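Local coordinates for protein aspartate aminotransferase (Thermotoga maritima, PDB 1O4S) that catalyses the pyridoxal-phosphate-dependent transfer of the amino group between L-aspartate and 2-oxoglutarate, giving oxaloacetate and L-glutamate, and works as a homodimer, at residues Val72-Pro77 with Cys278-Gln284; Val106-Gln112 with Gln272-Thr276; Phe118-Pro124 with Gln141-Gly147; Ile238-Phe244 with Val255-Ser261. Residues are numbered along the deposited sequence.

From the N terminus, the chain first enters the loop at Val-72 to Pro-77, which waits some 200 residues for its partner: contact 1 closes the widest loop, at Cys-278 to Gln-284, and the other three nest inside it. Contact 2 opens next, at the end of strand 104-107, and closes at the end of helix 262-275, enclosing contacts 3 and 4. Those two stand in series: contact 3 joins the ends of helices 109-121 and 138-144 before contact 4 pairs strands 238-243 and 256-259. Contacts 2 and 4 meet in the seven-stranded sheet, where strand 104-107 borders strand 256-259; contacts 1, 2 and 3 also touch the second subunit.

Contact 1: residues Val72-Pro77 with Cys278-Gln284; sequences VKYTDP and CINTVAQ. With PLP (pyridoxal-5'-phosphate), chain J.
Val-72 to Pro-77 lies between helices 57-68 and 81-95, extended from Val-72 to Asp-76, with Pro-77 turning to helical angles. It runs beside the turn that leads into helix 281-290, with CA atoms 6.0 Å apart at Val-72 and Thr-281 and 3.9 Å apart at Pro-77 and Cys-278. Cys-278 to Asn-280 are non-helical; Asn-280 (chi1 t) is the N-cap, its OD1 accepting from Ala-283 N at 2.9 Å. Thr-281 OG1 (chi1 m) donates to Lys-73 O at 2.7 Å, Thr-75 N to Cys-278 SG at 3.4 Å, and Gln-284 NE2 (chi1 m, chi2 t) to Thr-75 OG1 (chi1 p) at 2.9 Å and to Ile-279 O at 3.0 Å. Gln-284 OE1 is held by Ile-80 N. Cys-278 SG (chi1 p) lies at the edge of the Tyr-74 ring, 5.3 Å from its centroid and 3.9 Å from Tyr-74 CD1, a sulfur-aromatic contact, although the CA-to-CB bond of Tyr-74 (chi1 m) points away. Val-72 CG1 packs on Val-282 CG2 at 4.1 Å. A water donates to Pro-77 O at 2.8 Å and accepts from Ile-279 N at 3.2 Å. Tyr-74 OH donates to PLP O1P at a very short 2.4 Å; this PLP sits in the second subunit's pocket, bound by Ser-245 and Arg-254 of that subunit, so the loop completes a phosphate site across the dimer.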
# COMPACT_ATOMS: atom_id res chain seq x y z
N VAL B 72 -6.76 13.71 10.96
CA VAL B 72 -6.24 12.88 9.89
C VAL B 72 -6.58 11.45 10.28
O VAL B 72 -5.85 10.76 11.01
CB VAL B 72 -4.72 13.14 9.64
CG1 VAL B 72 -4.25 12.35 8.43
CG2 VAL B 72 -4.42 14.63 9.48
N LYS B 73 -7.72 11.02 9.76
CA LYS B 73 -8.40 9.85 10.24
C LYS B 73 -8.74 8.94 9.09
O LYS B 73 -8.65 9.32 7.93
CB LYS B 73 -9.68 10.22 11.02
CG LYS B 73 -9.41 11.03 12.31
CD LYS B 73 -8.62 10.17 13.35
CE LYS B 73 -8.28 10.92 14.65
NZ LYS B 73 -9.46 11.40 15.44
N TYR B 74 -9.13 7.71 9.46
CA TYR B 74 -9.48 6.74 8.46
C TYR B 74 -10.63 7.29 7.57
O TYR B 74 -11.49 8.02 8.06
CB TYR B 74 -9.93 5.43 9.11
CG TYR B 74 -8.85 4.56 9.77
CD1 TYR B 74 -7.65 4.23 9.11
CD2 TYR B 74 -9.09 4.00 11.00
CE1 TYR B 74 -6.69 3.41 9.74
CE2 TYR B 74 -8.18 3.17 11.62
CZ TYR B 74 -6.97 2.88 10.99
OH TYR B 74 -6.12 2.03 11.69
N THR B 75 -10.61 6.92 6.30
CA THR B 75 -11.72 7.15 5.37
C THR B 75 -12.22 5.81 4.81
O THR B 75 -11.68 4.76 5.10
CB THR B 75 -11.30 8.03 4.18
OG1 THR B 75 -10.30 7.36 3.39
CG2 THR B 75 -10.67 9.26 4.63
N ASP B 76 -13.28 5.89 4.00
CA ASP B 76 -13.72 4.79 3.16
C ASP B 76 -12.48 4.20 2.48
O ASP B 76 -11.70 4.92 1.90
CB ASP B 76 -14.71 5.37 2.14
CG ASP B 76 -15.36 4.33 1.24
OD1 ASP B 76 -14.84 3.21 1.02
OD2 ASP B 76 -16.40 4.61 0.63
N PRO B 77 -12.25 2.90 2.57
CA PRO B 77 -11.05 2.29 1.96
C PRO B 77 -10.90 2.50 0.45
O PRO B 77 -9.76 2.47 -0.06
CB PRO B 77 -11.23 0.78 2.22
CG PRO B 77 -12.27 0.64 3.20
CD PRO B 77 -13.09 1.92 3.27
N CYS B 278 -7.51 2.56 3.33
CA CYS B 278 -7.55 3.86 2.71
C CYS B 278 -6.15 4.48 2.59
O CYS B 278 -5.25 4.21 3.37
CB CYS B 278 -8.46 4.80 3.51
SG CYS B 278 -8.02 4.99 5.26
N ILE B 279 -5.99 5.34 1.61
CA ILE B 279 -4.73 6.09 1.46
C ILE B 279 -4.74 7.31 2.36
O ILE B 279 -5.77 7.75 2.85
CB ILE B 279 -4.42 6.46 -0.02
CG1 ILE B 279 -5.22 7.67 -0.52
CG2 ILE B 279 -4.66 5.26 -0.94
CD1 ILE B 279 -4.69 8.28 -1.85
N ASN B 280 -3.56 7.84 2.57
CA ASN B 280 -3.35 9.02 3.35
C ASN B 280 -4.42 10.09 3.10
O ASN B 280 -4.63 10.53 1.95
CB ASN B 280 -1.95 9.55 3.02
CG ASN B 280 -1.58 10.78 3.82
OD1 ASN B 280 -2.06 11.88 3.56
ND2 ASN B 280 -0.66 10.60 4.75
N THR B 281 -5.07 10.54 4.16
CA THR B 281 -6.20 11.46 4.01
C THR B 281 -5.79 12.81 3.47
O THR B 281 -6.53 13.42 2.69
CB THR B 281 -6.94 11.63 5.34
OG1 THR B 281 -7.16 10.35 5.93
CG2 THR B 281 -8.32 12.25 5.13
N VAL B 282 -4.65 13.32 3.94
CA VAL B 282 -4.13 14.56 3.39
C VAL B 282 -4.01 14.46 1.87
O VAL B 282 -4.43 15.36 1.14
CB VAL B 282 -2.79 15.02 4.04
CG1 VAL B 282 -2.45 16.44 3.60
CG2 VAL B 282 -2.86 14.94 5.55
N ALA B 283 -3.40 13.37 1.40
CA ALA B 283 -3.23 13.11 -0.02
C ALA B 283 -4.58 13.13 -0.77
O ALA B 283 -4.69 13.62 -1.88
CB ALA B 283 -2.51 11.75 -0.23
N GLN B 284 -5.60 12.57 -0.17
CA GLN B 284 -6.92 12.56 -0.79
C GLN B 284 -7.40 13.96 -1.01
O GLN B 284 -7.86 14.27 -2.10
CB GLN B 284 -7.91 11.75 -0.01
CG GLN B 284 -7.52 10.30 0.07
CD GLN B 284 -8.62 9.41 0.59
OE1 GLN B 284 -9.68 9.34 0.01
NE2 GLN B 284 -8.34 8.68 1.65
N1 PLP J . -3.65 -4.32 14.15
C2 PLP J . -4.82 -4.17 14.87
C2A PLP J . -5.27 -5.40 15.64
C3 PLP J . -5.51 -2.92 14.88
O3 PLP J . -6.55 -2.80 15.51
C4 PLP J . -4.99 -1.79 14.16
C4A PLP J . -5.66 -0.40 14.09
C5 PLP J . -3.81 -2.02 13.44
C6 PLP J . -3.14 -3.27 13.46
C5A PLP J . -3.12 -0.93 12.67
O4P PLP J . -3.75 -0.21 11.65
P PLP J . -2.93 0.85 10.80
O1P PLP J . -3.90 1.96 10.87
O2P PLP J . -1.60 1.01 11.37
O3P PLP J . -2.88 0.16 9.49
O HOH W 1 -8.19 4.68 -0.67

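Contact 2: residues Val106-Gln112 with Gln272-Thr276; sequences VTNGAKQ and QSHTT. With PLP (pyridoxal-5'-phosphate), chain M.
In this fold-type I aminotransferase, the turn from strand 104-107 into helix 109-121 forms part of the PLP phosphate cradle, and it rests here on the C-terminal end of helix 262-275. The CA atoms of Thr-107 and Gln-272 are 7.2 Å apart, those of Asn-108 and Thr-276 8.6 Å. Val-106 is extended, its O 3.7 Å from Gln-272 CD. Thr-107 (chi1 p) ends the strand; its OG1 donates to Gly-109 O at 2.7 Å, and its CG2 touches Gln-272 OE1 at 3.5 Å. Asn-108 (chi1 m) gives both N and ND2 to Gln-112 OE1, at 2.9 and 2.8 Å. Gly-109 has positive phi (66°), and a CB there would collide with PLP O3P. The next two amides hold the phosphate: Ala-110 N to PLP O2P at 2.8 Å and Lys-111 N to PLP O3P at 3.0 Å. Gln-112 (chi1 t, chi2 t) then reaches across to the last turn of helix 262-275 and the residue just past it. Its OE1 accepts from Gln-272 NE2 (chi1 t, chi2 p) at 3.0 Å. Gln-272 OE1 is held by Asn-116. Gln-112 NE2 donates at 3.0 Å to Thr-276 OG1 (chi1 p), with a nearly straight N-H...O angle of 172°.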
# COMPACT_ATOMS: atom_id res chain seq x y z
N VAL B 106 -9.54 4.55 -5.26
CA VAL B 106 -8.40 5.41 -5.06
C VAL B 106 -7.35 4.56 -4.35
O VAL B 106 -7.65 3.88 -3.39
CB VAL B 106 -8.80 6.64 -4.23
CG1 VAL B 106 -7.56 7.46 -3.82
CG2 VAL B 106 -9.82 7.48 -5.02
N THR B 107 -6.12 4.63 -4.86
CA THR B 107 -5.01 3.77 -4.47
C THR B 107 -3.73 4.56 -4.26
O THR B 107 -3.60 5.72 -4.64
CB THR B 107 -4.76 2.76 -5.63
OG1 THR B 107 -4.40 3.48 -6.84
CG2 THR B 107 -6.05 1.94 -6.02
N ASN B 108 -2.75 3.91 -3.66
CA ASN B 108 -1.44 4.50 -3.42
C ASN B 108 -0.62 4.47 -4.70
O ASN B 108 0.15 3.53 -4.95
CB ASN B 108 -0.70 3.73 -2.31
CG ASN B 108 -1.27 3.98 -0.94
OD1 ASN B 108 -1.11 5.06 -0.41
ND2 ASN B 108 -1.90 2.96 -0.33
N GLY B 109 -0.72 5.55 -5.44
CA GLY B 109 -0.24 5.64 -6.80
C GLY B 109 -1.00 4.74 -7.76
O GLY B 109 -1.81 3.86 -7.36
N ALA B 110 -0.77 4.97 -9.04
CA ALA B 110 -1.12 4.00 -10.07
C ALA B 110 -0.46 2.62 -9.82
O ALA B 110 -0.97 1.61 -10.26
CB ALA B 110 -0.69 4.54 -11.47
N LYS B 111 0.67 2.59 -9.14
CA LYS B 111 1.33 1.32 -8.89
C LYS B 111 0.44 0.34 -8.10
O LYS B 111 0.35 -0.83 -8.46
CB LYS B 111 2.66 1.52 -8.21
CG LYS B 111 3.49 0.27 -8.21
CD LYS B 111 4.84 0.44 -7.50
CE LYS B 111 5.95 0.57 -8.48
NZ LYS B 111 7.32 0.31 -7.90
N GLN B 112 -0.21 0.80 -7.04
CA GLN B 112 -1.11 -0.05 -6.30
C GLN B 112 -2.40 -0.29 -7.08
O GLN B 112 -2.99 -1.35 -6.94
CB GLN B 112 -1.39 0.52 -4.89
CG GLN B 112 -2.15 -0.49 -3.98
CD GLN B 112 -2.62 0.07 -2.63
OE1 GLN B 112 -2.77 1.29 -2.45
NE2 GLN B 112 -2.85 -0.84 -1.69
N GLN B 272 -7.81 -3.38 -1.62
CA GLN B 272 -7.32 -2.11 -1.09
C GLN B 272 -7.55 -2.09 0.39
O GLN B 272 -6.67 -1.76 1.17
CB GLN B 272 -8.04 -0.92 -1.76
CG GLN B 272 -7.54 0.49 -1.34
CD GLN B 272 -6.16 0.83 -1.85
OE1 GLN B 272 -5.75 0.35 -2.88
NE2 GLN B 272 -5.47 1.69 -1.14
N SER B 273 -8.75 -2.51 0.77
CA SER B 273 -9.20 -2.43 2.13
C SER B 273 -8.35 -3.32 3.08
O SER B 273 -8.01 -2.90 4.20
CB SER B 273 -10.67 -2.83 2.21
OG SER B 273 -11.08 -2.88 3.54
N HIS B 274 -8.04 -4.54 2.65
CA HIS B 274 -7.37 -5.47 3.52
C HIS B 274 -5.85 -5.34 3.50
O HIS B 274 -5.19 -5.84 4.41
CB HIS B 274 -7.79 -6.90 3.19
CG HIS B 274 -9.24 -7.15 3.42
ND1 HIS B 274 -9.82 -6.99 4.66
CD2 HIS B 274 -10.23 -7.54 2.58
CE1 HIS B 274 -11.11 -7.25 4.57
NE2 HIS B 274 -11.38 -7.57 3.32
N THR B 275 -5.31 -4.68 2.47
CA THR B 275 -3.87 -4.58 2.30
C THR B 275 -3.27 -3.33 2.95
O THR B 275 -2.39 -3.46 3.78
CB THR B 275 -3.43 -4.69 0.82
OG1 THR B 275 -4.11 -3.72 0.02
CG2 THR B 275 -3.78 -6.08 0.24
N THR B 276 -3.72 -2.15 2.54
CA THR B 276 -3.27 -0.87 3.08
C THR B 276 -4.38 -0.08 3.72
O THR B 276 -4.12 0.93 4.37
CB THR B 276 -2.70 0.05 1.96
OG1 THR B 276 -3.69 0.27 0.94
CG2 THR B 276 -1.55 -0.57 1.27
N1 PLP M . 3.24 3.22 -14.87
C2 PLP M . 4.39 3.72 -15.44
C2A PLP M . 4.80 3.09 -16.74
C3 PLP M . 5.13 4.74 -14.82
O3 PLP M . 6.14 5.18 -15.35
C4 PLP M . 4.66 5.30 -13.62
C4A PLP M . 5.46 6.44 -12.94
C5 PLP M . 3.47 4.77 -13.08
C6 PLP M . 2.79 3.73 -13.72
C5A PLP M . 2.79 5.21 -11.81
O4P PLP M . 3.47 5.51 -10.60
P PLP M . 2.70 6.06 -9.31
O1P PLP M . 3.70 7.03 -8.79
O2P PLP M . 1.41 6.65 -9.70
O3P PLP M . 2.63 4.82 -8.51
O HOH W 2 -2.67 3.39 2.50
O HOH W 3 -2.82 -3.71 -2.47

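Contact 3: residues Phe118-Pro124 with Gln141-Gly147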
# COMPACT_ATOMS: atom_id res chain seq x y z
N PHE B 118 -4.26 -6.92 -10.78
CA PHE B 118 -3.73 -8.27 -10.94
C PHE B 118 -4.24 -9.19 -9.83
O PHE B 118 -4.61 -10.31 -10.10
CB PHE B 118 -2.21 -8.22 -10.96
CG PHE B 118 -1.66 -7.45 -12.15
CD1 PHE B 118 -2.17 -7.66 -13.44
CD2 PHE B 118 -0.61 -6.55 -11.99
CE1 PHE B 118 -1.64 -6.97 -14.52
CE2 PHE B 118 -0.07 -5.88 -13.07
CZ PHE B 118 -0.59 -6.08 -14.33
N MET B 119 -4.26 -8.70 -8.59
CA MET B 119 -4.73 -9.51 -7.47
C MET B 119 -6.26 -9.81 -7.61
O MET B 119 -6.75 -10.88 -7.21
CB MET B 119 -4.48 -8.78 -6.14
CG MET B 119 -3.07 -8.66 -5.70
SD MET B 119 -2.33 -10.27 -5.27
CE MET B 119 -3.06 -10.58 -3.72
N ALA B 120 -6.99 -8.86 -8.19
CA ALA B 120 -8.43 -8.98 -8.30
C ALA B 120 -8.84 -9.85 -9.44
O ALA B 120 -9.87 -10.50 -9.36
CB ALA B 120 -9.07 -7.63 -8.41
N LEU B 121 -8.03 -9.92 -10.48
CA LEU B 121 -8.41 -10.58 -11.71
C LEU B 121 -7.68 -11.88 -11.97
O LEU B 121 -8.14 -12.68 -12.79
CB LEU B 121 -8.16 -9.67 -12.91
CG LEU B 121 -8.91 -8.35 -12.95
CD1 LEU B 121 -8.56 -7.64 -14.24
CD2 LEU B 121 -10.40 -8.58 -12.80
N LEU B 122 -6.52 -12.08 -11.37
CA LEU B 122 -5.69 -13.24 -11.69
C LEU B 122 -5.85 -14.36 -10.67
O LEU B 122 -5.64 -14.16 -9.48
CB LEU B 122 -4.22 -12.86 -11.76
CG LEU B 122 -3.75 -11.82 -12.76
CD1 LEU B 122 -2.21 -11.81 -12.78
CD2 LEU B 122 -4.33 -12.06 -14.18
N ASP B 123 -6.25 -15.52 -11.15
CA ASP B 123 -6.07 -16.78 -10.43
C ASP B 123 -4.67 -17.32 -10.73
O ASP B 123 -4.07 -17.00 -11.75
CB ASP B 123 -7.12 -17.81 -10.85
CG ASP B 123 -8.51 -17.44 -10.42
OD1 ASP B 123 -8.66 -17.15 -9.22
OD2 ASP B 123 -9.49 -17.41 -11.21
N PRO B 124 -4.16 -18.16 -9.84
CA PRO B 124 -2.84 -18.77 -10.03
C PRO B 124 -2.66 -19.44 -11.38
O PRO B 124 -3.51 -20.22 -11.82
CB PRO B 124 -2.78 -19.81 -8.91
CG PRO B 124 -3.63 -19.21 -7.82
CD PRO B 124 -4.77 -18.58 -8.57
N GLN B 141 4.74 -7.50 -10.23
CA GLN B 141 3.37 -7.46 -9.69
C GLN B 141 2.57 -8.68 -10.11
O GLN B 141 1.88 -9.31 -9.29
CB GLN B 141 2.64 -6.19 -10.11
CG GLN B 141 3.18 -4.92 -9.51
CD GLN B 141 2.44 -3.68 -9.97
OE1 GLN B 141 1.83 -3.70 -11.03
NE2 GLN B 141 2.49 -2.62 -9.18
N ILE B 142 2.70 -9.03 -11.38
CA ILE B 142 1.97 -10.19 -11.90
C ILE B 142 2.48 -11.45 -11.22
O ILE B 142 1.67 -12.28 -10.83
CB ILE B 142 2.10 -10.29 -13.44
CG1 ILE B 142 1.40 -9.09 -14.09
CG2 ILE B 142 1.56 -11.62 -13.94
CD1 ILE B 142 2.00 -8.71 -15.44
N ILE B 143 3.81 -11.56 -11.06
CA ILE B 143 4.41 -12.65 -10.30
C ILE B 143 3.86 -12.73 -8.87
O ILE B 143 3.45 -13.79 -8.44
CB ILE B 143 5.98 -12.54 -10.22
CG1 ILE B 143 6.68 -12.76 -11.57
CG2 ILE B 143 6.51 -13.55 -9.21
CD1 ILE B 143 5.96 -13.65 -12.47
N LEU B 144 3.87 -11.60 -8.15
CA LEU B 144 3.37 -11.57 -6.78
C LEU B 144 1.91 -11.98 -6.68
O LEU B 144 1.50 -12.61 -5.70
CB LEU B 144 3.55 -10.18 -6.19
CG LEU B 144 4.97 -9.78 -5.87
CD1 LEU B 144 4.88 -8.35 -5.36
CD2 LEU B 144 5.61 -10.71 -4.87
N ALA B 145 1.13 -11.65 -7.72
CA ALA B 145 -0.27 -12.05 -7.80
C ALA B 145 -0.53 -13.50 -8.24
O ALA B 145 -1.65 -13.90 -8.30
CB ALA B 145 -1.06 -11.06 -8.68
N GLY B 146 0.50 -14.28 -8.54
CA GLY B 146 0.33 -15.66 -8.90
C GLY B 146 0.18 -15.92 -10.39
O GLY B 146 -0.03 -17.05 -10.80
N GLY B 147 0.26 -14.88 -11.21
CA GLY B 147 0.08 -15.01 -12.64
C GLY B 147 1.37 -15.34 -13.34
O GLY B 147 2.44 -15.36 -12.72
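This is an apolar contact between two helix ends in the large domain: the C-terminal turn of helix 109-121 and the following loop pack against the last turn of helix 138-144 and its exit. The CA atoms of Met-119 and Ala-145 come within 5.1 Å, those of Pro-124 and Gly-146 within 4.6 Å. Phe-118 does much of the work. Ile-142 CG1 sits over one face of its ring, 3.5 Å from the centroid and 8° off the normal, a CH-pi contact, while Gln-141 OE1 lies at the ring edge, 3.5 Å from Phe-118 CE2. Ala-145 fills the centre: its CB is 3.8 Å from Phe-118 CB and 3.7 Å from Met-119 SD. Leu-122 CD1 continues the apolar layer, 3.9 Å from Ile-142 CG2 and also 3.9 Å from Gly-147 CA, so close that a CB on Gly-147 would clash with it. Pro-124 CA makes a CA-H...O contact of 3.4 Å with Gly-146 O. The second subunit comes in too: Gln-141 NE2 binds His-274 O of that chain. Helix 138-144 ends in a Schellman motif, with Gly-146 at positive phi (92°) and the bonds Gly-147 N to Ile-142 O and Gly-146 N to Ile-143 O, both 3.0 Å. That helix is the crossover of a beta-alpha-beta unit, linking the adjacent parallel strands 127-132 and 148-153 in the large domain of a fold-type I aminotransferase.

Contact 4: residues Ile238-Phe244 with Val255-Ser261; sequences IVYINGF and VGYLISS
Strands 238-243 and 256-259 pair antiparallel, their axes 4.5 Å apart at closest approach and 159° between directions. Backbone hydrogen bonds set the register. Tyr-240 and Ile-259 are a hydrogen-bonded pair, Tyr-240 N to Ile-259 O at 2.8 Å and Ile-259 N to Tyr-240 O at 2.9 Å; so are Asn-242 and Tyr-257, with Asn-242 N to Tyr-257 O at 3.2 Å and Tyr-257 N to Asn-242 O at 2.9 Å. Ile-241 with Leu-258 and Gly-243 with Gly-256 are non-hydrogen-bonded pairs, the glycine CA atoms only 3.6 Å apart. Phe-244 N to Val-255 O at 3.1 Å prolongs the pairing. Among polar side chains, Ser-260 OG donates to Ile-238 O at 2.7 Å, closing the other end, and Asn-242 ND2 to Tyr-240 OH at 3.0 Å. Apolar contacts divide by face. Tyr-240 (chi1 t) meets Tyr-257 (chi1 p), CE2 to CE1 4.0 Å, and Ile-259 (chi1 m), CD2 to CG1 4.0 Å; opposite, Val-239 CG1 (chi1 t) meets Leu-258 CD1 (chi1 t) at 3.4 Å, beside Ile-241. Phe-244 CD1 packs on Val-255 CG1 at 3.8 Å. The connection carries PLP-pocket residues Ser-245, Lys-246 and Arg-254. Strand 256-259 runs antiparallel to both neighbours, 238-243 and 104-107, as in fold-type I PLP enzymes; helix 81-95 covers the tyrosine face and helix 109-121 the Ile-241 face.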
# COMPACT_ATOMS: atom_id res chain seq x y z
N ILE B 238 -12.67 -3.55 -19.40
CA ILE B 238 -11.65 -2.50 -19.31
C ILE B 238 -11.30 -2.20 -17.87
O ILE B 238 -12.19 -1.96 -17.07
CB ILE B 238 -12.14 -1.20 -19.97
CG1 ILE B 238 -12.58 -1.44 -21.42
CG2 ILE B 238 -11.05 -0.11 -19.88
CD1 ILE B 238 -11.46 -1.86 -22.36
N VAL B 239 -10.00 -2.17 -17.57
CA VAL B 239 -9.49 -1.66 -16.30
C VAL B 239 -8.65 -0.44 -16.65
O VAL B 239 -7.62 -0.56 -17.29
CB VAL B 239 -8.64 -2.72 -15.53
CG1 VAL B 239 -8.09 -2.15 -14.25
CG2 VAL B 239 -9.47 -3.97 -15.23
N TYR B 240 -9.10 0.73 -16.24
CA TYR B 240 -8.44 1.96 -16.57
C TYR B 240 -7.63 2.43 -15.36
O TYR B 240 -8.14 2.50 -14.26
CB TYR B 240 -9.48 2.99 -17.00
CG TYR B 240 -8.94 4.36 -17.28
CD1 TYR B 240 -8.36 4.67 -18.52
CD2 TYR B 240 -9.02 5.38 -16.29
CE1 TYR B 240 -7.85 5.97 -18.78
CE2 TYR B 240 -8.53 6.66 -16.54
CZ TYR B 240 -7.94 6.96 -17.77
OH TYR B 240 -7.50 8.23 -18.02
N ILE B 241 -6.35 2.74 -15.60
CA ILE B 241 -5.45 3.18 -14.56
C ILE B 241 -4.81 4.52 -14.87
O ILE B 241 -4.24 4.72 -15.96
CB ILE B 241 -4.39 2.09 -14.26
CG1 ILE B 241 -5.13 0.89 -13.68
CG2 ILE B 241 -3.30 2.62 -13.32
CD1 ILE B 241 -4.35 -0.26 -13.41
N ASN B 242 -4.90 5.43 -13.90
CA ASN B 242 -4.30 6.76 -13.98
C ASN B 242 -4.01 7.26 -12.56
O ASN B 242 -4.15 6.53 -11.58
CB ASN B 242 -5.23 7.68 -14.80
CG ASN B 242 -4.48 8.79 -15.57
OD1 ASN B 242 -3.42 9.25 -15.16
ND2 ASN B 242 -5.08 9.25 -16.67
N GLY B 243 -3.52 8.49 -12.44
CA GLY B 243 -3.29 9.12 -11.16
C GLY B 243 -2.63 10.47 -11.32
O GLY B 243 -2.60 11.02 -12.43
N PHE B 244 -2.08 11.00 -10.23
CA PHE B 244 -1.65 12.39 -10.17
C PHE B 244 -0.16 12.56 -10.24
O PHE B 244 0.36 13.68 -10.32
CB PHE B 244 -2.20 13.03 -8.88
CG PHE B 244 -3.67 13.09 -8.87
CD1 PHE B 244 -4.41 11.97 -8.50
CD2 PHE B 244 -4.34 14.23 -9.34
CE1 PHE B 244 -5.79 11.99 -8.52
CE2 PHE B 244 -5.73 14.27 -9.38
CZ PHE B 244 -6.46 13.15 -8.98
N VAL B 255 -1.01 8.99 -4.94
CA VAL B 255 -2.44 8.97 -5.23
C VAL B 255 -2.65 8.61 -6.70
O VAL B 255 -2.22 9.33 -7.60
CB VAL B 255 -3.11 10.33 -5.06
CG1 VAL B 255 -4.64 10.17 -5.14
CG2 VAL B 255 -2.67 10.98 -3.82
N GLY B 256 -3.33 7.49 -6.91
CA GLY B 256 -3.73 7.08 -8.22
C GLY B 256 -5.10 6.47 -8.07
O GLY B 256 -5.69 6.50 -6.97
N TYR B 257 -5.59 5.88 -9.16
CA TYR B 257 -6.90 5.29 -9.14
C TYR B 257 -7.11 4.30 -10.26
O TYR B 257 -6.36 4.26 -11.25
CB TYR B 257 -7.98 6.38 -9.19
CG TYR B 257 -7.84 7.31 -10.37
CD1 TYR B 257 -8.35 6.96 -11.63
CD2 TYR B 257 -7.20 8.51 -10.25
CE1 TYR B 257 -8.23 7.78 -12.71
CE2 TYR B 257 -7.04 9.35 -11.34
CZ TYR B 257 -7.57 8.99 -12.57
OH TYR B 257 -7.45 9.85 -13.63
N LEU B 258 -8.15 3.49 -10.07
CA LEU B 258 -8.60 2.51 -11.03
C LEU B 258 -10.05 2.79 -11.27
O LEU B 258 -10.79 3.11 -10.34
CB LEU B 258 -8.40 1.12 -10.44
CG LEU B 258 -8.95 -0.11 -11.16
CD1 LEU B 258 -8.04 -1.29 -10.94
CD2 LEU B 258 -10.40 -0.44 -10.72
N ILE B 259 -10.44 2.71 -12.54
CA ILE B 259 -11.83 2.73 -12.96
C ILE B 259 -12.11 1.46 -13.78
O ILE B 259 -11.39 1.16 -14.71
CB ILE B 259 -12.14 3.99 -13.83
CG1 ILE B 259 -11.55 5.26 -13.20
CG2 ILE B 259 -13.67 4.11 -14.04
CD1 ILE B 259 -11.99 6.61 -13.87
N SER B 260 -13.17 0.75 -13.43
CA SER B 260 -13.62 -0.40 -14.20
C SER B 260 -15.13 -0.58 -14.01
O SER B 260 -15.80 0.36 -13.67
CB SER B 260 -12.82 -1.67 -13.76
OG SER B 260 -12.99 -2.76 -14.66
N SER B 261 -15.66 -1.76 -14.28
CA SER B 261 -17.03 -2.11 -13.91
C SER B 261 -17.19 -2.05 -12.41
O SER B 261 -16.20 -2.09 -11.68
CB SER B 261 -17.39 -3.52 -14.41
OG SER B 261 -16.51 -4.51 -13.90